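Local structure of DUF4973 domain-containing protein (Bacteroides thetaiotaomicron, 4QNI) at residues L91-M96 and K135-L140. The protein is of unknown function but probably acts as an auxiliary nutrient-binding protein of this gut bacterium. Residues are numbered along the deposited sequence; the frame is centred on the assembly and turned at random.
Sequences LYYEDM and KWVLPL
Lys135 NZ lies over one face of the Tyr93 ring, 4.8 Å from the ring centroid and 23° off its normal, which qualifies as a cation-pi contact; in plane at the ring edge is Lys135 O. On one face of the Trp136 indole rests Glu94 CB, 4.1 Å from the six-membered ring centroid and displaced toward the rim, a CH-pi contact, while Asp95 O approaches the indole edge. A chi3 of 58° turns CE of Lys135 toward Leu91 O, and NZ beyond it donates to that oxygen at 2.8 Å, in the carbonyl plane. Tyr85 OH also bonds this nitrogen, and Asp226 forms a long, weak ion pair with it, which would partly compensate a buried ammonium. Strands 93-95 and 135-142 pair in parallel within the mixed sheet of the DUF4973 region, whose family is grouped with the E-set folds, beside helix 74-85. The register follows from three bonds: Glu94 N to Lys135 O (2.9 Å), Val137 N to Glu94 O (2.8 Å) and Met96 N to Val137 O (2.8 Å). On the sheet face carrying Asp95 and Val137, Asp95 OD1 lies 3.3 Å from Pro139 CD and accepts a hydrogen bond from His72. Val137 CG2 packs against Tyr93 CB at 3.7 Å, with Ile162 of strand 160-168 also touching the valine.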
loop_
_atom_site.group_PDB
_atom_site.type_symbol
_atom_site.label_atom_id
_atom_site.label_comp_id
_atom_site.label_asym_id
_atom_site.label_seq_id
_atom_site.Cartn_x
_atom_site.Cartn_y
_atom_site.Cartn_z
ATOM N N LEU A 91 21.372 16.250 -13.482
ATOM C CA LEU A 91 20.825 14.941 -13.137
ATOM C C LEU A 91 19.694 14.509 -14.052
ATOM O O LEU A 91 19.177 13.406 -13.878
ATOM C CB LEU A 91 20.305 14.979 -11.683
ATOM C CG LEU A 91 21.323 15.315 -10.590
ATOM C CD1 LEU A 91 20.684 15.224 -9.233
ATOM C CD2 LEU A 91 22.522 14.394 -10.650
ATOM N N TYR A 92 19.259 15.384 -14.988
ATOM C CA TYR A 92 18.122 15.084 -15.873
ATOM C C TYR A 92 18.360 13.863 -16.733
ATOM O O TYR A 92 19.502 13.587 -17.074
ATOM C CB TYR A 92 17.858 16.254 -16.817
ATOM C CG TYR A 92 17.080 17.429 -16.265
ATOM C CD1 TYR A 92 16.817 17.542 -14.906
ATOM C CD2 TYR A 92 16.603 18.427 -17.108
ATOM C CE1 TYR A 92 16.095 18.617 -14.398
ATOM C CE2 TYR A 92 15.861 19.500 -16.615
ATOM C CZ TYR A 92 15.604 19.587 -15.261
ATOM O OH TYR A 92 14.899 20.662 -14.788
ATOM N N TYR A 93 17.289 13.142 -17.094
ATOM C CA TYR A 93 17.372 12.075 -18.088
ATOM C C TYR A 93 17.516 12.767 -19.423
ATOM O O TYR A 93 16.799 13.751 -19.674
ATOM C CB TYR A 93 16.131 11.169 -18.054
ATOM C CG TYR A 93 15.973 10.412 -16.760
ATOM C CD1 TYR A 93 16.766 9.303 -16.478
ATOM C CD2 TYR A 93 15.006 10.780 -15.827
ATOM C CE1 TYR A 93 16.620 8.594 -15.289
ATOM C CE2 TYR A 93 14.847 10.073 -14.632
ATOM C CZ TYR A 93 15.652 8.974 -14.372
ATOM O OH TYR A 93 15.540 8.275 -13.190
ATOM N N GLU A 94 18.486 12.360 -20.230
ATOM C CA GLU A 94 18.715 13.022 -21.512
ATOM C C GLU A 94 17.907 12.348 -22.587
ATOM O O GLU A 94 17.735 11.144 -22.604
ATOM C CB GLU A 94 20.201 13.076 -21.886
ATOM C CG GLU A 94 21.017 14.029 -21.027
ATOM C CD GLU A 94 20.686 15.512 -21.112
ATOM O OE1 GLU A 94 20.432 16.024 -22.230
ATOM O OE2 GLU A 94 20.721 16.172 -20.050
ATOM N N ASP A 95 17.374 13.159 -23.462
ATOM C CA ASP A 95 16.499 12.764 -24.553
ATOM C C ASP A 95 17.277 12.146 -25.733
ATOM O O ASP A 95 17.781 12.845 -26.597
ATOM C CB ASP A 95 15.724 14.006 -25.011
ATOM C CG ASP A 95 14.547 13.708 -25.900
ATOM O OD1 ASP A 95 14.432 12.558 -26.360
ATOM O OD2 ASP A 95 13.725 14.630 -26.120
HETATM N N MSE A 96 17.273 10.835 -25.787
HETATM C CA MSE A 96 17.906 10.020 -26.824
HETATM C C MSE A 96 17.256 10.173 -28.185
HETATM O O MSE A 96 17.924 9.932 -29.193
HETATM C CB MSE A 96 17.803 8.563 -26.413
HETATM C CG MSE A 96 18.900 7.724 -26.937
HETATM SE SE MSE A 96 18.551 5.962 -26.275
HETATM C CE MSE A 96 20.274 5.269 -26.594
ATOM N N LYS A 135 22.073 10.248 -18.713
ATOM C CA LYS A 135 21.122 9.189 -18.347
ATOM C C LYS A 135 20.135 9.075 -19.520
ATOM O O LYS A 135 19.020 9.593 -19.455
ATOM C CB LYS A 135 20.468 9.545 -16.993
ATOM C CG LYS A 135 21.481 9.633 -15.819
ATOM C CD LYS A 135 21.011 10.520 -14.639
ATOM C CE LYS A 135 19.696 10.102 -14.017
ATOM N NZ LYS A 135 19.461 10.825 -12.737
ATOM N N TRP A 136 20.625 8.504 -20.652
ATOM C CA TRP A 136 19.902 8.418 -21.924
ATOM C C TRP A 136 18.586 7.685 -21.773
ATOM O O TRP A 136 18.546 6.567 -21.273
ATOM C CB TRP A 136 20.747 7.770 -23.022
ATOM C CG TRP A 136 21.917 8.617 -23.469
ATOM C CD1 TRP A 136 23.239 8.345 -23.281
ATOM C CD2 TRP A 136 21.861 9.879 -24.161
ATOM N NE1 TRP A 136 24.010 9.328 -23.861
ATOM C CE2 TRP A 136 23.189 10.282 -24.403
ATOM C CE3 TRP A 136 20.813 10.683 -24.649
ATOM C CZ2 TRP A 136 23.502 11.470 -25.088
ATOM C CZ3 TRP A 136 21.122 11.857 -25.326
ATOM C CH2 TRP A 136 22.452 12.240 -25.536
ATOM N N VAL A 137 17.520 8.329 -22.229
ATOM C CA VAL A 137 16.161 7.824 -22.183
ATOM C C VAL A 137 15.518 8.020 -23.568
ATOM O O VAL A 137 15.722 9.071 -24.198
ATOM C CB VAL A 137 15.390 8.600 -21.053
ATOM C CG1 VAL A 137 13.915 8.780 -21.356
ATOM C CG2 VAL A 137 15.573 7.934 -19.708
ATOM N N LEU A 138 14.691 7.053 -24.004
ATOM C CA LEU A 138 13.957 7.218 -25.244
ATOM C C LEU A 138 12.488 7.428 -24.884
ATOM O O LEU A 138 11.844 6.461 -24.461
ATOM C CB LEU A 138 14.159 6.015 -26.192
ATOM C CG LEU A 138 13.421 6.079 -27.538
ATOM C CD1 LEU A 138 13.898 7.272 -28.369
ATOM C CD2 LEU A 138 13.579 4.744 -28.312
ATOM N N PRO A 139 11.943 8.677 -24.994
ATOM C CA PRO A 139 10.528 8.899 -24.620
ATOM C C PRO A 139 9.566 8.729 -25.815
ATOM O O PRO A 139 9.745 9.373 -26.835
ATOM C CB PRO A 139 10.544 10.331 -24.090
ATOM C CG PRO A 139 11.661 11.041 -24.896
ATOM C CD PRO A 139 12.586 9.940 -25.433
ATOM N N LEU A 140 8.546 7.860 -25.682
ATOM C CA LEU A 140 7.590 7.552 -26.754
ATOM C C LEU A 140 6.161 7.647 -26.286
ATOM O O LEU A 140 5.880 7.436 -25.118
ATOM C CB LEU A 140 7.810 6.109 -27.313
ATOM C CG LEU A 140 9.222 5.753 -27.798
ATOM C CD1 LEU A 140 9.414 4.263 -27.863
ATOM C CD2 LEU A 140 9.504 6.380 -29.130
HETATM O O HOH W 1 21.952 13.194 -17.647
#